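Local coordinates for protein hypothetical sugar kinase (Cytophaga hutchinsonii, PDB 3R8E) that probably phosphorylates a sugar substrate with ATP, as expected of a ROK-family kinase with a ribonuclease H-like fold, at residues 190-195 against 246-251; 283-288 against 297-302; 264-269 against 276-281; 199-204 against 219-224. All coordinates share one frame; numbering follows the deposited sequence. Where two conformers were deposited one is given.

Contact 1: residues 190-195 against 246-251; sequences NQVGIN and TIIGES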
loop_
_atom_site.group_PDB
_atom_site.type_symbol
_atom_site.label_atom_id
_atom_site.label_comp_id
_atom_site.label_asym_id
_atom_site.label_seq_id
_atom_site.Cartn_x
_atom_site.Cartn_y
_atom_site.Cartn_z
ATOM N N ASN A 190 3.249 -17.460 -2.087
ATOM C CA ASN A 190 3.070 -18.752 -2.750
ATOM C C ASN A 190 3.960 -18.844 -4.007
ATOM O O ASN A 190 4.025 -19.899 -4.643
ATOM C CB ASN A 190 1.600 -19.020 -3.069
ATOM C CG ASN A 190 0.786 -19.379 -1.845
ATOM O OD1 ASN A 190 1.308 -19.860 -0.828
ATOM N ND2 ASN A 190 -0.520 -19.164 -1.917
ATOM N N GLN A 191 4.682 -17.747 -4.332
ATOM C CA GLN A 191 5.613 -17.696 -5.458
ATOM C C GLN A 191 7.069 -17.681 -4.978
ATOM O O GLN A 191 7.909 -18.345 -5.586
ATOM C CB GLN A 191 5.352 -16.463 -6.345
ATOM C CG GLN A 191 4.025 -16.481 -7.104
ATOM C CD GLN A 191 4.095 -17.306 -8.362
ATOM O OE1 GLN A 191 4.615 -16.869 -9.393
ATOM N NE2 GLN A 191 3.560 -18.513 -8.307
ATOM N N VAL A 192 7.375 -16.922 -3.901
ATOM C CA VAL A 192 8.763 -16.770 -3.441
ATOM C C VAL A 192 9.049 -17.387 -2.052
ATOM O O VAL A 192 10.215 -17.401 -1.656
ATOM C CB VAL A 192 9.264 -15.296 -3.496
ATOM C CG1 VAL A 192 9.170 -14.728 -4.910
ATOM C CG2 VAL A 192 8.530 -14.408 -2.499
ATOM N N GLY A 193 8.029 -17.904 -1.357
ATOM C CA GLY A 193 8.213 -18.589 -0.076
ATOM C C GLY A 193 9.144 -19.781 -0.257
ATOM O O GLY A 193 9.132 -20.395 -1.323
ATOM N N ILE A 194 9.987 -20.080 0.752
ATOM C CA ILE A 194 11.036 -21.121 0.724
ATOM C C ILE A 194 10.555 -22.447 0.080
ATOM O O ILE A 194 11.216 -22.921 -0.847
ATOM C CB ILE A 194 11.674 -21.353 2.131
ATOM C CG1 ILE A 194 12.582 -20.155 2.518
ATOM C CG2 ILE A 194 12.464 -22.673 2.202
ATOM C CD1 ILE A 194 13.171 -20.174 3.982
ATOM N N ASN A 195 9.421 -23.019 0.533
ATOM C CA ASN A 195 8.915 -24.295 -0.006
ATOM C C ASN A 195 8.532 -24.181 -1.485
ATOM O O ASN A 195 8.716 -25.135 -2.240
ATOM C CB ASN A 195 7.721 -24.812 0.806
ATOM C CG ASN A 195 7.979 -24.997 2.288
ATOM O OD1 ASN A 195 7.131 -24.682 3.127
ATOM N ND2 ASN A 195 9.149 -25.505 2.650
ATOM N N THR A 246 12.741 -10.871 -10.103
ATOM C CA THR A 246 11.722 -10.188 -10.910
ATOM C C THR A 246 10.379 -10.172 -10.165
ATOM O O THR A 246 9.746 -9.115 -10.091
ATOM C CB THR A 246 11.584 -10.849 -12.291
ATOM O OG1 THR A 246 12.846 -10.811 -12.954
ATOM C CG2 THR A 246 10.523 -10.173 -13.167
ATOM N N ILE A 247 9.962 -11.332 -9.595
ATOM C CA ILE A 247 8.698 -11.454 -8.856
ATOM C C ILE A 247 8.700 -10.512 -7.636
ATOM O O ILE A 247 7.735 -9.769 -7.463
ATOM C CB ILE A 247 8.382 -12.925 -8.450
ATOM C CG1 ILE A 247 8.244 -13.832 -9.700
ATOM C CG2 ILE A 247 7.111 -13.003 -7.572
ATOM C CD1 ILE A 247 8.419 -15.338 -9.430
ATOM N N ILE A 248 9.782 -10.513 -6.819
ATOM C CA ILE A 248 9.861 -9.645 -5.627
ATOM C C ILE A 248 9.807 -8.166 -6.060
ATOM O O ILE A 248 9.061 -7.381 -5.463
ATOM C CB ILE A 248 11.107 -9.944 -4.740
ATOM C CG1 ILE A 248 11.106 -11.416 -4.245
ATOM C CG2 ILE A 248 11.177 -8.985 -3.535
ATOM C CD1 ILE A 248 12.477 -11.892 -3.686
ATOM N N GLY A 249 10.564 -7.824 -7.104
ATOM C CA GLY A 249 10.601 -6.470 -7.654
ATOM C C GLY A 249 9.243 -5.979 -8.124
ATOM O O GLY A 249 8.865 -4.840 -7.835
ATOM N N GLU A 250 8.471 -6.860 -8.802
ATOM C CA GLU A 250 7.130 -6.527 -9.286
ATOM C C GLU A 250 6.170 -6.226 -8.129
ATOM O O GLU A 250 5.375 -5.294 -8.247
ATOM C CB GLU A 250 6.571 -7.635 -10.169
ATOM C CG GLU A 250 7.138 -7.613 -11.575
ATOM C CD GLU A 250 6.620 -8.697 -12.496
ATOM O OE1 GLU A 250 5.858 -9.579 -12.032
ATOM O OE2 GLU A 250 6.980 -8.663 -13.692
ATOM N N SER A 251 6.274 -6.963 -6.997
ATOM C CA SER A 251 5.433 -6.671 -5.827
ATOM C C SER A 251 5.907 -5.392 -5.124
ATOM O O SER A 251 5.074 -4.610 -4.655
ATOM C CB SER A 251 5.403 -7.847 -4.858
ATOM O OG SER A 251 4.440 -8.791 -5.297
#
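In the helical layer over the five-stranded sheet of the ribonuclease H-like lobe, Val192, at the end of the short helix 189-192, packs on two successive residues of the long helix 235-259, Ile247 and Ile248. CG1 is the branch that reaches across. With chi1 at -58° it stands anti to the carbonyl carbon and lies over the groove between the two isoleucines, 3.8 Å from Ile247 CG2 and 3.9 Å from Ile248 CG1. The two partners are met differently: Val192 and Ile247 run alongside each other with their ends pointing opposite ways, while Ile248 offers the flank of its longer branch. Ile248 also continues inward, touching Leu150 and Leu152 of strand 147-152 and Phe277 and Leu281 of helix 274-288, so the valine is added to the outer side of a sheet-facing hydrophobic layer. Just past it, Gly193 ends one helix and is the N-cap of the next, helix 194-207. Gln191 widens the contact toward its less buried side. Its CB rests 4.1 Å from Ile247 CG2, and a bend at chi2 (-81°) turns the chain so that the amide OE1 ends 4.1 Å from the methyl Ile247 CD1. The two side chains meet at about a right angle, with Arg184 touching both.

Contact 2: residues 283-288 against 297-302; sequences KAMLEH and MYIGKA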
loop_
_atom_site.group_PDB
_atom_site.type_symbol
_atom_site.label_atom_id
_atom_site.label_comp_id
_atom_site.label_asym_id
_atom_site.label_seq_id
_atom_site.Cartn_x
_atom_site.Cartn_y
_atom_site.Cartn_z
ATOM N N LYS A 283 16.058 -4.236 -11.496
ATOM C CA LYS A 283 15.675 -4.092 -12.900
ATOM C C LYS A 283 14.152 -3.905 -13.029
ATOM O O LYS A 283 13.722 -2.981 -13.717
ATOM C CB LYS A 283 16.163 -5.298 -13.723
ATOM C CG LYS A 283 16.025 -5.119 -15.235
ATOM C CD LYS A 283 16.541 -6.330 -16.013
ATOM C CE LYS A 283 15.475 -7.367 -16.283
ATOM N NZ LYS A 283 16.027 -8.542 -17.008
ATOM N N ALA A 284 13.352 -4.744 -12.331
ATOM C CA ALA A 284 11.887 -4.660 -12.345
ATOM C C ALA A 284 11.410 -3.303 -11.821
ATOM O O ALA A 284 10.513 -2.709 -12.405
ATOM C CB ALA A 284 11.279 -5.788 -11.520
HETATM N N MSE A 285 12.061 -2.784 -10.763
HETATM C CA MSE A 285 11.723 -1.495 -10.158
HETATM C C MSE A 285 12.056 -0.340 -11.111
HETATM O O MSE A 285 11.252 0.572 -11.260
HETATM C CB MSE A 285 12.440 -1.329 -8.814
HETATM C CG MSE A 285 11.977 -2.352 -7.779
HETATM SE SE MSE A 285 12.642 -1.951 -6.004
HETATM C CE MSE A 285 11.301 -0.596 -5.590
ATOM N N LEU A 286 13.207 -0.404 -11.796
ATOM C CA LEU A 286 13.587 0.636 -12.749
ATOM C C LEU A 286 12.685 0.610 -13.987
ATOM O O LEU A 286 12.401 1.667 -14.537
ATOM C CB LEU A 286 15.055 0.490 -13.167
ATOM C CG LEU A 286 16.128 0.746 -12.100
ATOM C CD1 LEU A 286 17.484 0.233 -12.577
ATOM C CD2 LEU A 286 16.236 2.228 -11.764
ATOM N N GLU A 287 12.230 -0.589 -14.413
ATOM C CA GLU A 287 11.354 -0.756 -15.579
ATOM C C GLU A 287 9.965 -0.150 -15.374
ATOM O O GLU A 287 9.407 0.407 -16.320
ATOM C CB GLU A 287 11.179 -2.243 -15.918
ATOM C CG GLU A 287 12.277 -2.827 -16.796
ATOM C CD GLU A 287 12.243 -4.330 -17.023
ATOM O OE1 GLU A 287 11.239 -4.980 -16.649
ATOM O OE2 GLU A 287 13.227 -4.857 -17.590
ATOM N N HIS A 288 9.397 -0.286 -14.159
ATOM C CA HIS A 288 8.022 0.125 -13.881
ATOM C C HIS A 288 7.857 1.416 -13.067
ATOM O O HIS A 288 6.739 1.930 -13.004
ATOM C CB HIS A 288 7.285 -1.011 -13.157
ATOM C CG HIS A 288 7.221 -2.282 -13.947
ATOM N ND1 HIS A 288 6.386 -2.410 -15.039
ATOM C CD2 HIS A 288 7.887 -3.445 -13.768
ATOM C CE1 HIS A 288 6.567 -3.642 -15.486
ATOM N NE2 HIS A 288 7.467 -4.298 -14.757
HETATM N N MSE A 297 16.803 5.628 -4.362
HETATM C CA MSE A 297 16.364 4.360 -3.784
HETATM C C MSE A 297 17.561 3.600 -3.195
HETATM O O MSE A 297 18.705 3.764 -3.645
HETATM C CB MSE A 297 15.596 3.510 -4.811
HETATM C CG MSE A 297 16.488 2.772 -5.817
HETATM SE SE MSE A 297 15.506 1.541 -6.953
HETATM C CE MSE A 297 14.656 0.506 -5.582
ATOM N N TYR A 298 17.292 2.794 -2.158
ATOM C CA TYR A 298 18.298 2.000 -1.461
ATOM C C TYR A 298 17.748 0.608 -1.202
ATOM O O TYR A 298 16.630 0.469 -0.708
ATOM C CB TYR A 298 18.722 2.684 -0.149
ATOM C CG TYR A 298 19.505 1.804 0.802
ATOM C CD1 TYR A 298 20.824 1.447 0.529
ATOM C CD2 TYR A 298 18.935 1.343 1.987
ATOM C CE1 TYR A 298 21.550 0.636 1.404
ATOM C CE2 TYR A 298 19.659 0.552 2.878
ATOM C CZ TYR A 298 20.961 0.188 2.576
ATOM O OH TYR A 298 21.669 -0.600 3.456
ATOM N N ILE A 299 18.523 -0.417 -1.576
ATOM C CA ILE A 299 18.184 -1.815 -1.330
ATOM C C ILE A 299 19.341 -2.382 -0.524
ATOM O O ILE A 299 20.467 -2.463 -1.022
ATOM C CB ILE A 299 17.865 -2.631 -2.606
ATOM C CG1 ILE A 299 16.713 -1.989 -3.399
ATOM C CG2 ILE A 299 17.540 -4.100 -2.239
ATOM C CD1 ILE A 299 16.649 -2.390 -4.814
ATOM N N GLY A 300 19.068 -2.674 0.740
ATOM C CA GLY A 300 20.064 -3.184 1.669
ATOM C C GLY A 300 19.712 -4.532 2.254
ATOM O O GLY A 300 18.578 -4.998 2.134
ATOM N N LYS A 301 20.699 -5.168 2.878
ATOM C CA LYS A 301 20.524 -6.459 3.527
ATOM C C LYS A 301 20.167 -6.221 4.997
ATOM O O LYS A 301 20.806 -5.391 5.653
ATOM C CB LYS A 301 21.825 -7.293 3.370
ATOM C CG LYS A 301 21.888 -8.592 4.172
ATOM C CD LYS A 301 21.384 -9.805 3.392
ATOM C CE LYS A 301 21.531 -11.084 4.184
ATOM N NZ LYS A 301 20.544 -11.175 5.296
ATOM N N ALA A 302 19.137 -6.918 5.505
ATOM C CA ALA A 302 18.759 -6.856 6.920
ATOM C C ALA A 302 19.764 -7.718 7.673
ATOM O O ALA A 302 19.859 -8.916 7.396
ATOM C CB ALA A 302 17.341 -7.362 7.115
#
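A chi1 of -64° sets CG of Met285 anti to its own carbonyl carbon, and the chain then runs straight out from helix 274-288 before bending at chi3 (81°), which presents its selenium and terminal methyl to Met297. From the other side Met297, just ahead of strand 298-301, holds CG between its backbone N and carbonyl carbon (chi1 79°) and bends at its own last torsion, bringing its CE up to the end of Met285. Both residues are selenomethionines. Met297 CE lies 3.5 Å from Met285 CE and a very short 3.2 Å from Met285 SE, but both values are doubtful as measures of packing, since Met297 was modelled in two conformers and one is described. No hydrogen bond crosses here. A more ordinary apolar contact lies alongside, where the methyl Ile299 CD1 sits 4.2 Å from Met285 SE. Met285 is thereby a buried side chain wedged between layers: helix 235-259 touches it through Leu252 and Val256, and strand 263-267 through Ile264. Ile299 in turn lies against Leu266 of that strand and against Phe274, Val278 and Leu281 one or more turns earlier on helix 274-288, so this helix packs over strands 298-301, outermost of the sheet within this chain, and 263-267.

Contact 3: residues 264-269 against 276-281; sequences ILLGGG and YFVPNL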
loop_
_atom_site.group_PDB
_atom_site.type_symbol
_atom_site.label_atom_id
_atom_site.label_comp_id
_atom_site.label_asym_id
_atom_site.label_seq_id
_atom_site.Cartn_x
_atom_site.Cartn_y
_atom_site.Cartn_z
ATOM N N ILE A 264 14.608 -0.159 1.114
ATOM C CA ILE A 264 14.180 -1.547 1.266
ATOM C C ILE A 264 15.275 -2.360 1.940
ATOM O O ILE A 264 16.423 -2.361 1.476
ATOM C CB ILE A 264 13.797 -2.141 -0.122
ATOM C CG1 ILE A 264 12.630 -1.366 -0.769
ATOM C CG2 ILE A 264 13.462 -3.649 -0.040
ATOM C CD1 ILE A 264 12.778 -1.176 -2.244
ATOM N N LEU A 265 14.902 -3.070 3.021
ATOM C CA LEU A 265 15.789 -4.010 3.717
ATOM C C LEU A 265 15.269 -5.411 3.466
ATOM O O LEU A 265 14.074 -5.663 3.642
ATOM C CB LEU A 265 15.901 -3.743 5.229
ATOM C CG LEU A 265 16.566 -2.437 5.691
ATOM C CD1 LEU A 265 16.623 -2.383 7.206
ATOM C CD2 LEU A 265 17.980 -2.265 5.110
ATOM N N LEU A 266 16.162 -6.322 3.068
ATOM C CA LEU A 266 15.787 -7.692 2.758
ATOM C C LEU A 266 16.375 -8.662 3.776
ATOM O O LEU A 266 17.594 -8.709 3.957
ATOM C CB LEU A 266 16.232 -8.053 1.326
ATOM C CG LEU A 266 15.654 -7.184 0.192
ATOM C CD1 LEU A 266 16.336 -7.482 -1.116
ATOM C CD2 LEU A 266 14.136 -7.362 0.045
ATOM N N GLY A 267 15.490 -9.418 4.426
ATOM C CA GLY A 267 15.827 -10.416 5.440
ATOM C C GLY A 267 15.262 -11.791 5.128
ATOM O O GLY A 267 14.741 -12.016 4.033
ATOM N N GLY A 268 15.371 -12.711 6.084
ATOM C CA GLY A 268 14.887 -14.081 5.919
ATOM C C GLY A 268 15.920 -15.001 5.302
ATOM O O GLY A 268 16.985 -14.544 4.886
ATOM N N GLY A 269 15.597 -16.295 5.239
ATOM C CA GLY A 269 16.474 -17.331 4.693
ATOM C C GLY A 269 16.929 -17.116 3.261
ATOM O O GLY A 269 18.079 -17.411 2.925
ATOM N N TYR A 276 22.293 -12.607 -6.035
ATOM C CA TYR A 276 21.784 -13.320 -7.206
ATOM C C TYR A 276 20.341 -12.934 -7.584
ATOM O O TYR A 276 19.993 -13.064 -8.760
ATOM C CB TYR A 276 21.923 -14.841 -6.997
ATOM C CG TYR A 276 23.274 -15.199 -6.409
ATOM C CD1 TYR A 276 24.444 -15.029 -7.147
ATOM C CD2 TYR A 276 23.397 -15.576 -5.076
ATOM C CE1 TYR A 276 25.696 -15.269 -6.586
ATOM C CE2 TYR A 276 24.644 -15.817 -4.502
ATOM C CZ TYR A 276 25.790 -15.660 -5.261
ATOM O OH TYR A 276 27.021 -15.888 -4.696
ATOM N N PHE A 277 19.520 -12.442 -6.634
ATOM C CA PHE A 277 18.146 -12.044 -6.974
ATOM C C PHE A 277 17.949 -10.508 -7.003
ATOM O O PHE A 277 17.039 -10.042 -7.688
ATOM C CB PHE A 277 17.094 -12.716 -6.062
ATOM C CG PHE A 277 16.991 -12.265 -4.623
ATOM C CD1 PHE A 277 16.282 -11.116 -4.285
ATOM C CD2 PHE A 277 17.492 -13.054 -3.595
ATOM C CE1 PHE A 277 16.161 -10.718 -2.952
ATOM C CE2 PHE A 277 17.368 -12.654 -2.261
ATOM C CZ PHE A 277 16.706 -11.484 -1.949
ATOM N N VAL A 278 18.782 -9.726 -6.280
ATOM C CA VAL A 278 18.639 -8.257 -6.230
ATOM C C VAL A 278 18.849 -7.598 -7.635
ATOM O O VAL A 278 18.074 -6.691 -7.934
ATOM C CB VAL A 278 19.510 -7.603 -5.114
ATOM C CG1 VAL A 278 19.569 -6.078 -5.243
ATOM C CG2 VAL A 278 18.970 -7.986 -3.737
ATOM N N PRO A 279 19.778 -8.022 -8.537
ATOM C CA PRO A 279 19.867 -7.347 -9.847
ATOM C C PRO A 279 18.535 -7.324 -10.607
ATOM O O PRO A 279 18.142 -6.254 -11.064
ATOM C CB PRO A 279 20.932 -8.154 -10.592
ATOM C CG PRO A 279 21.789 -8.693 -9.518
ATOM C CD PRO A 279 20.832 -9.053 -8.416
ATOM N N ASN A 280 17.813 -8.462 -10.690
ATOM C CA ASN A 280 16.523 -8.501 -11.399
ATOM C C ASN A 280 15.416 -7.787 -10.623
ATOM O O ASN A 280 14.480 -7.273 -11.239
ATOM C CB ASN A 280 16.106 -9.915 -11.734
ATOM C CG ASN A 280 16.395 -10.274 -13.171
ATOM O OD1 ASN A 280 17.197 -9.625 -13.851
ATOM N ND2 ASN A 280 15.733 -11.303 -13.677
ATOM N N LEU A 281 15.528 -7.752 -9.286
ATOM C CA LEU A 281 14.612 -7.026 -8.408
ATOM C C LEU A 281 14.717 -5.540 -8.752
ATOM O O LEU A 281 13.691 -4.901 -9.008
ATOM C CB LEU A 281 14.975 -7.300 -6.927
ATOM C CG LEU A 281 14.057 -6.755 -5.827
ATOM C CD1 LEU A 281 14.329 -7.469 -4.522
ATOM C CD2 LEU A 281 14.281 -5.253 -5.588
#
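Leu266 projects from strand 263-267 as a single bump, and its CD1 methyl fills a hollow walled by Phe277, Val278 and Leu281 of helix 274-288. The walls are unlike one another. Phe277 CE1 lies 3.7 Å from Leu266 CD1, the ring meeting the methyl obliquely; its CG occupies the crowded position between backbone N and carbonyl carbon (chi1 71°), which swings the ring toward the sheet. Next to it, the CG2 branch of Val278 also comes to 3.7 Å from Leu266 CD1, while CD1 of Leu281, one helical turn beyond Phe277, closes the hollow at 4.0 Å from the same methyl. One leucine methyl thus meets three side chains, and no polar atom takes part. These side chains bridge a gap of 12.0 Å between the axes of 264-267 and 276-281, which run roughly antiparallel (148°). Around the hollow, Ile248 of helix 235-259 touches Phe277 and Leu281, and Ile299 of strand 298-301 touches Leu266, Val278 and Leu281. The strand ends at Gly267; Gly268 and Gly269 follow in a glycine-rich turn that corresponds to the one bordering the adenosine in related kinases, and probably does so here. Strand 263-267, helix 274-288 and the parallel strand 298-301 form a beta-alpha-beta crossover, and the sheet order 3-2-1-4-5 is that of the ribonuclease H-like fold.

Contact 4: residues 199-204 against 219-224; sequences AYTHEQ and AELSPK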
loop_
_atom_site.group_PDB
_atom_site.type_symbol
_atom_site.label_atom_id
_atom_site.label_comp_id
_atom_site.label_asym_id
_atom_site.label_seq_id
_atom_site.Cartn_x
_atom_site.Cartn_y
_atom_site.Cartn_z
ATOM N N ALA A 199 10.222 -26.051 -4.733
ATOM C CA ALA A 199 9.340 -26.735 -5.690
ATOM C C ALA A 199 9.572 -26.228 -7.119
ATOM O O ALA A 199 9.599 -27.040 -8.046
ATOM C CB ALA A 199 7.883 -26.552 -5.293
ATOM N N TYR A 200 9.779 -24.903 -7.287
ATOM C CA TYR A 200 10.056 -24.278 -8.582
ATOM C C TYR A 200 11.431 -24.719 -9.108
ATOM O O TYR A 200 11.568 -24.943 -10.311
ATOM C CB TYR A 200 9.971 -22.738 -8.490
ATOM C CG TYR A 200 10.371 -22.021 -9.765
ATOM C CD1 TYR A 200 9.527 -22.000 -10.872
ATOM C CD2 TYR A 200 11.600 -21.376 -9.868
ATOM C CE1 TYR A 200 9.896 -21.351 -12.051
ATOM C CE2 TYR A 200 11.983 -20.732 -11.044
ATOM C CZ TYR A 200 11.126 -20.718 -12.132
ATOM O OH TYR A 200 11.497 -20.074 -13.286
ATOM N N THR A 201 12.441 -24.833 -8.211
ATOM C CA THR A 201 13.799 -25.269 -8.574
ATOM C C THR A 201 13.743 -26.724 -9.086
ATOM O O THR A 201 14.375 -27.014 -10.099
ATOM C CB THR A 201 14.790 -25.078 -7.407
ATOM O OG1 THR A 201 14.745 -23.714 -6.976
ATOM C CG2 THR A 201 16.233 -25.420 -7.794
ATOM N N HIS A 202 12.948 -27.604 -8.426
ATOM C CA HIS A 202 12.761 -29.004 -8.847
ATOM C C HIS A 202 12.072 -29.079 -10.215
ATOM O O HIS A 202 12.404 -29.958 -11.009
ATOM C CB HIS A 202 11.947 -29.802 -7.813
ATOM C CG HIS A 202 12.736 -30.280 -6.635
ATOM N ND1 HIS A 202 13.756 -31.205 -6.774
ATOM C CD2 HIS A 202 12.588 -29.989 -5.321
ATOM C CE1 HIS A 202 14.210 -31.425 -5.552
ATOM N NE2 HIS A 202 13.540 -30.713 -4.645
ATOM N N GLU A 203 11.130 -28.146 -10.492
ATOM C CA GLU A 203 10.401 -28.056 -11.763
ATOM C C GLU A 203 11.352 -27.700 -12.908
ATOM O O GLU A 203 11.245 -28.280 -13.990
ATOM C CB GLU A 203 9.267 -27.023 -11.678
ATOM C CG GLU A 203 8.010 -27.538 -10.997
ATOM C CD GLU A 203 6.933 -26.509 -10.701
ATOM O OE1 GLU A 203 6.879 -25.468 -11.397
ATOM O OE2 GLU A 203 6.122 -26.759 -9.780
ATOM N N GLN A 204 12.292 -26.765 -12.656
ATOM C CA GLN A 204 13.288 -26.319 -13.634
ATOM C C GLN A 204 14.325 -27.414 -13.885
ATOM O O GLN A 204 14.778 -27.562 -15.020
ATOM C CB GLN A 204 13.967 -25.012 -13.186
ATOM C CG GLN A 204 13.034 -23.793 -13.140
ATOM C CD GLN A 204 12.414 -23.447 -14.476
ATOM O OE1 GLN A 204 13.096 -23.060 -15.430
ATOM N NE2 GLN A 204 11.098 -23.564 -14.563
ATOM N N ALA A 219 20.907 -34.105 -2.060
ATOM C CA ALA A 219 19.837 -34.904 -1.455
ATOM C C ALA A 219 18.594 -34.062 -1.140
ATOM O O ALA A 219 17.479 -34.504 -1.422
ATOM C CB ALA A 219 20.341 -35.562 -0.180
ATOM N N GLU A 220 18.784 -32.872 -0.529
ATOM C CA GLU A 220 17.698 -31.967 -0.154
ATOM C C GLU A 220 18.035 -30.518 -0.494
ATOM O O GLU A 220 19.029 -29.978 0.001
ATOM C CB GLU A 220 17.370 -32.092 1.344
ATOM C CG GLU A 220 16.365 -33.186 1.661
ATOM C CD GLU A 220 15.914 -33.287 3.108
ATOM O OE1 GLU A 220 15.875 -32.245 3.804
ATOM O OE2 GLU A 220 15.556 -34.409 3.534
ATOM N N LEU A 221 17.192 -29.887 -1.329
ATOM C CA LEU A 221 17.360 -28.487 -1.723
ATOM C C LEU A 221 17.012 -27.551 -0.570
ATOM O O LEU A 221 16.187 -27.885 0.285
ATOM C CB LEU A 221 16.506 -28.137 -2.959
ATOM C CG LEU A 221 16.957 -28.696 -4.318
ATOM C CD1 LEU A 221 15.964 -28.336 -5.394
ATOM C CD2 LEU A 221 18.325 -28.161 -4.724
ATOM N N SER A 222 17.667 -26.382 -0.551
ATOM C CA SER A 222 17.488 -25.320 0.438
ATOM C C SER A 222 17.941 -23.988 -0.177
ATOM O O SER A 222 18.732 -24.026 -1.122
ATOM C CB SER A 222 18.278 -25.635 1.711
ATOM O OG SER A 222 19.676 -25.488 1.526
ATOM N N PRO A 223 17.489 -22.804 0.315
ATOM C CA PRO A 223 17.967 -21.542 -0.282
ATOM C C PRO A 223 19.498 -21.439 -0.286
ATOM O O PRO A 223 20.070 -21.059 -1.308
ATOM C CB PRO A 223 17.329 -20.467 0.605
ATOM C CG PRO A 223 16.139 -21.121 1.195
ATOM C CD PRO A 223 16.544 -22.543 1.420
ATOM N N LYS A 224 20.158 -21.846 0.825
ATOM C CA LYS A 224 21.618 -21.833 0.985
ATOM C C LYS A 224 22.322 -22.669 -0.104
ATOM O O LYS A 224 23.285 -22.183 -0.699
ATOM C CB LYS A 224 22.013 -22.336 2.386
ATOM C CG LYS A 224 23.467 -22.056 2.760
ATOM C CD LYS A 224 23.822 -22.633 4.125
ATOM C CE LYS A 224 25.255 -22.354 4.522
ATOM N NZ LYS A 224 26.221 -23.203 3.773
HETATM O O HOH W 1 14.779 -31.170 -1.917
#
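A water molecule joins His202 to Leu221, accepting the backbone N-H of Leu221 with 2.8 Å between the water O and Leu221 N, and hydrogen-bonding to His202 NE2 at 3.0 Å from the same O. It lies in the plane of the imidazole, at its edge. The contact belongs to the helical part inserted between strands of the lobe, where the loop leading into helix 223-231 folds back along helix 194-207. With the ring edge engaged by the water, a ring face is taken by Leu221 itself: its CD1 methyl stands 3.5 Å from the centroid of the His202 ring and only 14° off the ring normal, a CH-pi contact centred over the face. The backbone N of Leu221, through the water, and its CD1 thus engage the imidazole at its edge and over its face, which should limit its rotation about chi2 (-65°) although the histidine is exposed. Leu221 continues inward against Ile198, Leu205, Leu215 and Ile226. Directly after it Ser222 is the N-cap of helix 223-231, its OG accepting from Val225 N. Thr201, next to His202 in the helix, also packs on the leucine; its OG1 is bound to Leu197 O one turn back in the helix, and the other branch faces the loop, with Thr201 CG2 3.8 Å from Leu221 CD1.

In the fold
Followed from the N terminus, the chain first enters contact 1 at 190-195 and closes that long, largely helical loop only at 246-251 in helix 235-259. Contact 4 is nested inside it, linking helix 194-207 to the start of helix 223-231; Ile194 on Pro223 is where the two meet. Contacts 3 and 2 follow in series as short closures, first strand 263-267 with helix 274-288, then the far end of that helix with strand 298-301. Backbone bonds between these neighbouring strands join contacts 2 and 3, whereas contacts 2 and 4 do not touch. Helix 235-259 packs beside helix 274-288, tying contact 1 to both sheet-side contacts.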